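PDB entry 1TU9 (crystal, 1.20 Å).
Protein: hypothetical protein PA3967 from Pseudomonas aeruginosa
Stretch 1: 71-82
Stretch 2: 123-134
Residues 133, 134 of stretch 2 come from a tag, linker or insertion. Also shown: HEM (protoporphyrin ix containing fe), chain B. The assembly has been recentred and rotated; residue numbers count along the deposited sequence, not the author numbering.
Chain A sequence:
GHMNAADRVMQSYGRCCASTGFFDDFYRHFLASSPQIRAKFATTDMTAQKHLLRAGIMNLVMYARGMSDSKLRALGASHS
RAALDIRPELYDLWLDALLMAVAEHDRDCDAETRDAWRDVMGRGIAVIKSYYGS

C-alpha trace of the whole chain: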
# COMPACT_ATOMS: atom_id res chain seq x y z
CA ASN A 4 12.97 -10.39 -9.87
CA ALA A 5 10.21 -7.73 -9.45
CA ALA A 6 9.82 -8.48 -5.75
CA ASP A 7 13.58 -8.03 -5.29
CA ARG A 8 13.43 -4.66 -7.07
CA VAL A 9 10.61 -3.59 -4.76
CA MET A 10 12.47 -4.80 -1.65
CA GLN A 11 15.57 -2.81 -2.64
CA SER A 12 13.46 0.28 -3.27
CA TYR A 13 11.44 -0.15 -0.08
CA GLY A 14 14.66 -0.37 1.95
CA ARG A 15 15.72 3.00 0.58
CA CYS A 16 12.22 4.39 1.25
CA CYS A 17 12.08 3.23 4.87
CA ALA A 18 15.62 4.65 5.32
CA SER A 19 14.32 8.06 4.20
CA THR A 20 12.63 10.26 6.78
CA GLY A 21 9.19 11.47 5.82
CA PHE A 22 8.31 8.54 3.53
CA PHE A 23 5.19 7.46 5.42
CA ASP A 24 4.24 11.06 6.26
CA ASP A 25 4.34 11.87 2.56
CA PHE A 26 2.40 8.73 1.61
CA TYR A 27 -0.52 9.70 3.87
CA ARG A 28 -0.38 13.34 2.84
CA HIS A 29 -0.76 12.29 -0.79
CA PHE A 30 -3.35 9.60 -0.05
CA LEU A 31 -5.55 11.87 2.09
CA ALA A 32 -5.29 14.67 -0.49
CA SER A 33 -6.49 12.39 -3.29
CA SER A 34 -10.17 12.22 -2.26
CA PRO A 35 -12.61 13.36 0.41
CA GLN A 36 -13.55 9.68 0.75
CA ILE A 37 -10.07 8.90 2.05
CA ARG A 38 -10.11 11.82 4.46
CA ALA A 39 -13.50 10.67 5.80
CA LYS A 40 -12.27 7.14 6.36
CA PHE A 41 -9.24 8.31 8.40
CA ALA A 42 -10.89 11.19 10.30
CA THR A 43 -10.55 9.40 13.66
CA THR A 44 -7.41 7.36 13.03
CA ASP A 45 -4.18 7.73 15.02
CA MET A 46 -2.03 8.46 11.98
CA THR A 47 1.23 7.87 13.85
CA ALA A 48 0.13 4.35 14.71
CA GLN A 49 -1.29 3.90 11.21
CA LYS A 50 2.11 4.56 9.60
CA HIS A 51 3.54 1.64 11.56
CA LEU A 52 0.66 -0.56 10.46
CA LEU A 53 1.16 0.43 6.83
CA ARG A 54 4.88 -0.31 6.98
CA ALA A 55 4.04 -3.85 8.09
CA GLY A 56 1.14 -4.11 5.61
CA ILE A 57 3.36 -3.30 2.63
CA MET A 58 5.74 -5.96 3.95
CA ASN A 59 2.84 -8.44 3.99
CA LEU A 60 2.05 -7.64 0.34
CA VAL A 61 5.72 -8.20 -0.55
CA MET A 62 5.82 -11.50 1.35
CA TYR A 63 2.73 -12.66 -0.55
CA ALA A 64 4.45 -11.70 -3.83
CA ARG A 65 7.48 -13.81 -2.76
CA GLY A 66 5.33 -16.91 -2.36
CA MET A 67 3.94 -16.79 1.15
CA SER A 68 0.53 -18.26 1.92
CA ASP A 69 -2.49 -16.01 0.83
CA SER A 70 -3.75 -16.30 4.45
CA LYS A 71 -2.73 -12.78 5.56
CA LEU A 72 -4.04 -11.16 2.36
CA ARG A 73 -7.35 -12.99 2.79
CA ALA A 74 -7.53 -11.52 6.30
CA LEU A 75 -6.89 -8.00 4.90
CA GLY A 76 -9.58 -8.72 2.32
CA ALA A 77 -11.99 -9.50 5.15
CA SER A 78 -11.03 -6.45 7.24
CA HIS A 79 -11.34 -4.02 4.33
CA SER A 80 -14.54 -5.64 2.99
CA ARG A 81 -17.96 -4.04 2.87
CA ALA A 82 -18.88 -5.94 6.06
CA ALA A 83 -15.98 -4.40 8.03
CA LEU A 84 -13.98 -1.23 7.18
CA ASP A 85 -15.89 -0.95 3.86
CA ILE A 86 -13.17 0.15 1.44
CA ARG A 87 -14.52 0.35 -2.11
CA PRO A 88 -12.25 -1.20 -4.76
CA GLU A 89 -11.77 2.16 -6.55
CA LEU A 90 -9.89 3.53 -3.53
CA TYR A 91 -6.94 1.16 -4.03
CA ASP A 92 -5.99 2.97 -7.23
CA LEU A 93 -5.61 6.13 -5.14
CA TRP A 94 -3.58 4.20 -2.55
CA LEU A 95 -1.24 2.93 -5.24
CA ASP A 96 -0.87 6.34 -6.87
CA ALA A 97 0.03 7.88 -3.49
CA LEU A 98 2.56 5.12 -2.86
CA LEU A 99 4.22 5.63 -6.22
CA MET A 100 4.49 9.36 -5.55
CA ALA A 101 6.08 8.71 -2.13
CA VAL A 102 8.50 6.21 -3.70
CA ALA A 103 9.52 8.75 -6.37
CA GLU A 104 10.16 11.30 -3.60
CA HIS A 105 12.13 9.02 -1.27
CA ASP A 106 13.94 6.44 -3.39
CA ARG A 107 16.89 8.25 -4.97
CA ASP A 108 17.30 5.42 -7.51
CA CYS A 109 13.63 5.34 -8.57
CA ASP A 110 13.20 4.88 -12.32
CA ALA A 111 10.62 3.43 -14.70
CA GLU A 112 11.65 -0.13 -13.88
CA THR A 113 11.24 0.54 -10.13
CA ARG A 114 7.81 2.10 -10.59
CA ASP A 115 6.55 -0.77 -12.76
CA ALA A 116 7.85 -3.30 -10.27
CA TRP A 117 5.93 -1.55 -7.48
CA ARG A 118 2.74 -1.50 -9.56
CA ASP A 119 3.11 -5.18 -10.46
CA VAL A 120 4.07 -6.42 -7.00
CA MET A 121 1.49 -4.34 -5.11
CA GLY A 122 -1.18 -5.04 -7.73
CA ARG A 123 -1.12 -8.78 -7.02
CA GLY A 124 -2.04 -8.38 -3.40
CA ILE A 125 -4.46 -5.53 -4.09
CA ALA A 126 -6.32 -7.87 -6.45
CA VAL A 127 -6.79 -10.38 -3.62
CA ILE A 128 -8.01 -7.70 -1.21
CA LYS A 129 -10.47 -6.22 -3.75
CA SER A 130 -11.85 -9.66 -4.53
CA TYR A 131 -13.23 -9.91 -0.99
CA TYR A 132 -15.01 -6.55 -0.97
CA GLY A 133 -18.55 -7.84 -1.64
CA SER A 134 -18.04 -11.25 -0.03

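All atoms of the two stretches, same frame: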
# COMPACT_ATOMS: atom_id res chain seq x y z
N LYS A 71 -2.74 -14.15 5.04
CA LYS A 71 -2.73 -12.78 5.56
C LYS A 71 -3.48 -11.82 4.63
O LYS A 71 -4.20 -10.93 5.10
CB LYS A 71 -1.31 -12.26 5.80
CG LYS A 71 -0.63 -12.84 7.04
CD LYS A 71 0.62 -12.06 7.36
CE LYS A 71 1.48 -12.70 8.43
NZ LYS A 71 2.63 -11.81 8.77
N LEU A 72 -3.33 -12.00 3.33
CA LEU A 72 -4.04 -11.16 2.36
C LEU A 72 -5.54 -11.42 2.39
O LEU A 72 -6.34 -10.49 2.24
CB LEU A 72 -3.47 -11.38 0.97
CG LEU A 72 -2.31 -10.42 0.68
CD1 LEU A 72 -1.44 -9.77 1.76
CD2 LEU A 72 -1.86 -10.30 -0.75
N ARG A 73 -5.94 -12.66 2.62
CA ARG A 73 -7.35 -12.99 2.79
C ARG A 73 -7.92 -12.26 4.00
O ARG A 73 -9.04 -11.76 3.95
CB ARG A 73 -7.54 -14.50 2.95
CG ARG A 73 -7.42 -15.26 1.65
CD ARG A 73 -7.65 -16.76 1.81
NE ARG A 73 -7.71 -17.44 0.52
CZ ARG A 73 -7.67 -18.76 0.34
NH1 ARG A 73 -7.56 -19.59 1.38
NH2 ARG A 73 -7.74 -19.26 -0.88
N ALA A 74 -7.14 -12.21 5.08
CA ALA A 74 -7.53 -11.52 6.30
C ALA A 74 -7.68 -10.01 6.07
O ALA A 74 -8.63 -9.41 6.57
CB ALA A 74 -6.51 -11.79 7.41
N LEU A 75 -6.77 -9.40 5.32
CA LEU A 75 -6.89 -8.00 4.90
C LEU A 75 -8.11 -7.80 4.00
O LEU A 75 -8.83 -6.80 4.12
CB LEU A 75 -5.63 -7.53 4.17
CG LEU A 75 -4.44 -7.03 4.99
CD1 LEU A 75 -3.24 -6.85 4.08
CD2 LEU A 75 -4.76 -5.71 5.66
N GLY A 76 -8.36 -8.75 3.11
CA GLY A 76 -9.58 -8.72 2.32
C GLY A 76 -10.81 -8.66 3.21
O GLY A 76 -11.71 -7.86 2.96
N ALA A 77 -10.86 -9.49 4.24
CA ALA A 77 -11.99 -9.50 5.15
C ALA A 77 -12.11 -8.16 5.90
O ALA A 77 -13.19 -7.59 5.99
CB ALA A 77 -11.87 -10.66 6.14
N SER A 78 -11.00 -7.65 6.41
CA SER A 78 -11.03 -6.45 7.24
C SER A 78 -11.40 -5.21 6.46
O SER A 78 -11.99 -4.28 7.03
CB SER A 78 -9.71 -6.25 7.97
OG SER A 78 -8.65 -5.91 7.11
N HIS A 79 -11.07 -5.18 5.17
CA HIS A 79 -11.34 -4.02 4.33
C HIS A 79 -12.63 -4.20 3.53
O HIS A 79 -13.02 -3.32 2.76
CB HIS A 79 -10.13 -3.71 3.43
CG HIS A 79 -8.99 -3.06 4.17
ND1 HIS A 79 -8.38 -3.66 5.25
CD2 HIS A 79 -8.38 -1.87 4.01
CE1 HIS A 79 -7.44 -2.86 5.72
NE2 HIS A 79 -7.42 -1.75 4.99
N SER A 80 -13.32 -5.32 3.73
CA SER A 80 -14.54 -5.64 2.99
C SER A 80 -15.69 -4.74 3.41
O SER A 80 -15.66 -4.07 4.43
CB SER A 80 -14.94 -7.10 3.20
OG SER A 80 -15.44 -7.29 4.52
N ARG A 81 -16.75 -4.80 2.61
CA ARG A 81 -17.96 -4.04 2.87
C ARG A 81 -18.52 -4.30 4.26
O ARG A 81 -19.08 -3.39 4.88
CB ARG A 81 -18.99 -4.35 1.79
CG ARG A 81 -20.28 -3.55 1.93
CD ARG A 81 -21.17 -3.66 0.71
NE ARG A 81 -21.55 -5.05 0.49
CZ ARG A 81 -21.83 -5.59 -0.69
NH1 ARG A 81 -21.79 -4.87 -1.82
NH2 ARG A 81 -22.16 -6.87 -0.76
N ALA A 82 -18.37 -5.53 4.75
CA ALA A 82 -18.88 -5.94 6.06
C ALA A 82 -18.03 -5.46 7.25
O ALA A 82 -18.40 -5.69 8.40
CB ALA A 82 -19.00 -7.46 6.11
N ARG A 123 -0.74 -7.39 -7.28
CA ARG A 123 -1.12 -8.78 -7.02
C ARG A 123 -1.91 -8.92 -5.76
O ARG A 123 -2.94 -9.59 -5.73
CB ARG A 123 0.11 -9.65 -6.84
CG ARG A 123 0.98 -9.66 -7.99
CD ARG A 123 2.33 -10.14 -7.67
NE ARG A 123 3.13 -9.83 -8.80
CZ ARG A 123 4.08 -10.62 -9.27
NH1 ARG A 123 4.36 -11.77 -8.68
NH2 ARG A 123 4.74 -10.25 -10.33
N GLY A 124 -1.40 -8.30 -4.70
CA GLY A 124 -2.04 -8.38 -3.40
C GLY A 124 -3.30 -7.55 -3.36
O GLY A 124 -4.30 -7.97 -2.78
N ILE A 125 -3.27 -6.39 -3.99
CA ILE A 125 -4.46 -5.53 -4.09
C ILE A 125 -5.59 -6.29 -4.75
O ILE A 125 -6.74 -6.17 -4.34
CB ILE A 125 -4.13 -4.22 -4.86
CG1 ILE A 125 -3.30 -3.27 -3.99
CG2 ILE A 125 -5.40 -3.52 -5.32
CD1 ILE A 125 -2.69 -2.11 -4.74
N ALA A 126 -5.29 -7.07 -5.78
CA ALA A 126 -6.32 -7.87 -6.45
C ALA A 126 -7.00 -8.82 -5.47
O ALA A 126 -8.23 -8.96 -5.49
CB ALA A 126 -5.71 -8.66 -7.60
N VAL A 127 -6.23 -9.46 -4.61
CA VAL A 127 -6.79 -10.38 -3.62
C VAL A 127 -7.71 -9.60 -2.67
O VAL A 127 -8.86 -10.00 -2.42
CB VAL A 127 -5.69 -11.11 -2.83
CG1 VAL A 127 -6.29 -11.97 -1.73
CG2 VAL A 127 -4.82 -11.97 -3.77
N ILE A 128 -7.23 -8.47 -2.16
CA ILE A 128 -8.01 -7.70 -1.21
C ILE A 128 -9.33 -7.26 -1.83
O ILE A 128 -10.40 -7.45 -1.22
CB ILE A 128 -7.20 -6.49 -0.71
CG1 ILE A 128 -6.01 -6.98 0.10
CG2 ILE A 128 -8.08 -5.56 0.15
CD1 ILE A 128 -4.97 -5.92 0.37
N LYS A 129 -9.28 -6.69 -3.03
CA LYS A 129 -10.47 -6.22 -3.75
C LYS A 129 -11.48 -7.32 -3.95
O LYS A 129 -12.70 -7.08 -3.93
CB LYS A 129 -10.12 -5.67 -5.13
CG LYS A 129 -9.46 -4.32 -5.15
CD LYS A 129 -9.20 -3.94 -6.60
CE LYS A 129 -8.59 -2.57 -6.75
NZ LYS A 129 -8.27 -2.30 -8.18
N SER A 130 -10.99 -8.54 -4.18
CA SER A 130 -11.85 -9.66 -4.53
C SER A 130 -12.79 -10.02 -3.39
O SER A 130 -13.85 -10.62 -3.62
CB SER A 130 -11.04 -10.88 -4.96
OG SER A 130 -10.41 -11.54 -3.90
N TYR A 131 -12.41 -9.63 -2.17
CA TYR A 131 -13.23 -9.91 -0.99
C TYR A 131 -14.21 -8.79 -0.64
O TYR A 131 -15.00 -8.94 0.28
CB TYR A 131 -12.31 -10.21 0.21
CG TYR A 131 -11.71 -11.59 0.10
CD1 TYR A 131 -10.40 -11.77 -0.30
CD2 TYR A 131 -12.49 -12.73 0.31
CE1 TYR A 131 -9.85 -13.05 -0.43
CE2 TYR A 131 -11.96 -14.01 0.18
CZ TYR A 131 -10.64 -14.16 -0.19
OH TYR A 131 -10.09 -15.42 -0.34
N TYR A 132 -14.21 -7.70 -1.38
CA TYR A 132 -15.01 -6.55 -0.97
C TYR A 132 -16.50 -6.88 -0.73
O TYR A 132 -17.07 -6.53 0.30
CB TYR A 132 -14.90 -5.41 -1.99
CG TYR A 132 -15.82 -4.27 -1.62
CD1 TYR A 132 -15.53 -3.44 -0.54
CD2 TYR A 132 -17.01 -4.07 -2.30
CE1 TYR A 132 -16.38 -2.41 -0.18
CE2 TYR A 132 -17.88 -3.06 -1.93
CZ TYR A 132 -17.57 -2.23 -0.86
OH TYR A 132 -18.43 -1.24 -0.48
N GLY A 133 -17.12 -7.55 -1.69
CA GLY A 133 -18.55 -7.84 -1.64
C GLY A 133 -18.86 -9.24 -1.16
O GLY A 133 -19.96 -9.74 -1.39
N SER A 134 -17.91 -9.87 -0.48
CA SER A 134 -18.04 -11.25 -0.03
C SER A 134 -18.83 -11.37 1.26
O SER A 134 -19.20 -10.42 1.95
CB SER A 134 -16.64 -11.83 0.17
OG SER A 134 -15.96 -11.21 1.25
OXT SER A 134 -19.19 -12.48 1.68
CHA HEM B . -6.60 -0.31 8.55
CHB HEM B . -3.28 -2.04 5.33
CHC HEM B . -5.80 -0.09 1.81
CHD HEM B . -8.51 2.35 4.96
C1A HEM B . -5.54 -1.01 7.96
C2A HEM B . -4.62 -1.91 8.64
C3A HEM B . -3.71 -2.36 7.77
C4A HEM B . -3.99 -1.80 6.48
CMA HEM B . -2.56 -3.34 8.10
CAA HEM B . -4.69 -2.27 10.12
CBA HEM B . -5.16 -3.73 10.25
CGA HEM B . -6.33 -4.07 9.35
O1A HEM B . -7.45 -3.54 9.59
O2A HEM B . -6.18 -4.89 8.40
C1B HEM B . -3.66 -1.70 4.06
C2B HEM B . -3.03 -2.04 2.80
C3B HEM B . -3.74 -1.50 1.81
C4B HEM B . -4.85 -0.79 2.46
CMB HEM B . -1.74 -2.87 2.65
CAB HEM B . -3.46 -1.56 0.28
CBB HEM B . -3.04 -2.67 -0.33
C1C HEM B . -6.69 0.79 2.37
C2C HEM B . -7.43 1.74 1.62
C3C HEM B . -8.17 2.44 2.47
C4C HEM B . -7.91 1.94 3.79
CMC HEM B . -7.35 1.86 0.09
CAC HEM B . -9.13 3.56 2.05
CBC HEM B . -9.36 4.62 2.82
C1D HEM B . -8.29 1.86 6.21
C2D HEM B . -8.96 2.34 7.37
C3D HEM B . -8.39 1.54 8.52
C4D HEM B . -7.40 0.64 7.93
CMD HEM B . -10.03 3.43 7.44
CAD HEM B . -8.80 1.74 9.98
CBD HEM B . -8.13 3.03 10.50
CGD HEM B . -8.58 3.35 11.92
O1D HEM B . -9.77 3.72 12.09
O2D HEM B . -7.77 3.22 12.87
NA HEM B . -5.11 -0.98 6.65
NB HEM B . -4.78 -0.94 3.83
NC HEM B . -6.99 0.92 3.71
ND HEM B . -7.39 0.87 6.56
FE HEM B . -6.12 -0.09 5.29
O HOH W 1 -12.08 -6.22 0.73
O HOH W 2 -16.01 -10.03 4.33
O HOH W 3 -22.13 -9.10 1.14
O HOH W 4 -21.74 -8.77 -3.14
O HOH W 5 -18.40 -7.78 2.44

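Helices 71-78 and 123-130 run in roughly the same direction, their axes crossing at -47° and approaching to 7.7 Å. The closest CA pair is Gly 76 CA and Ile 128 CA, 4.0 Å apart, and the backbones stay close beyond the helices, where Ser 80 CA and Tyr 132 CA are 4.1 Å apart. The absence of a side chain at Gly 76 leaves room for the Tyr 131 ring: an ideal CB would lie 2.6 Å from Tyr 131 CD1, a clash. Gly 124 likewise leaves room for Leu 72, whose CD2 sits 3.3 Å from Gly 124 CA; a CB there would clash with the same methyl. Water 1 lies 2.8 Å from Gly 76 O and 2.9 Å from Ile 128 O, between the two backbones. A direct hydrogen bond across the stretches is backbone to backbone, Arg 81 N to Tyr 132 O, 2.9 Å and nearly straight at 167°.

The contact buries 673 Å² in all; the apolar Leu 72, Leu 75 and Ile 128 are buried, where they leave no polar side-chain group unpaired. Leu 72 CB packs on Val 127 CG1 (3.9 Å) and Leu 75 CB on Ile 128 CG1 (4.1 Å), while Ile 128 CG2 lies 4.3 Å from His 79 CB. Ile 128 CD1 also reaches HEM CBB (3.8 Å), and His 79 NE2 binds HEM FE at 2.1 Å. The CA-to-CB bond of Tyr 131 points toward stretch 1; Arg 73 O lies over one face of its ring, and Tyr 131 OH is 3.2 Å from Arg 73 NE. The CA-to-CB bond of Tyr 132 points away, yet its ring comes back to receive Arg 81 CB over its face, 4.0 Å from the centroid, a CH-pi contact. Ser 80 OG turns back to Ala 77 O (2.7 Å). Gly 133, from the tag, lies with its CA over one face of the Arg 81 guanidinium.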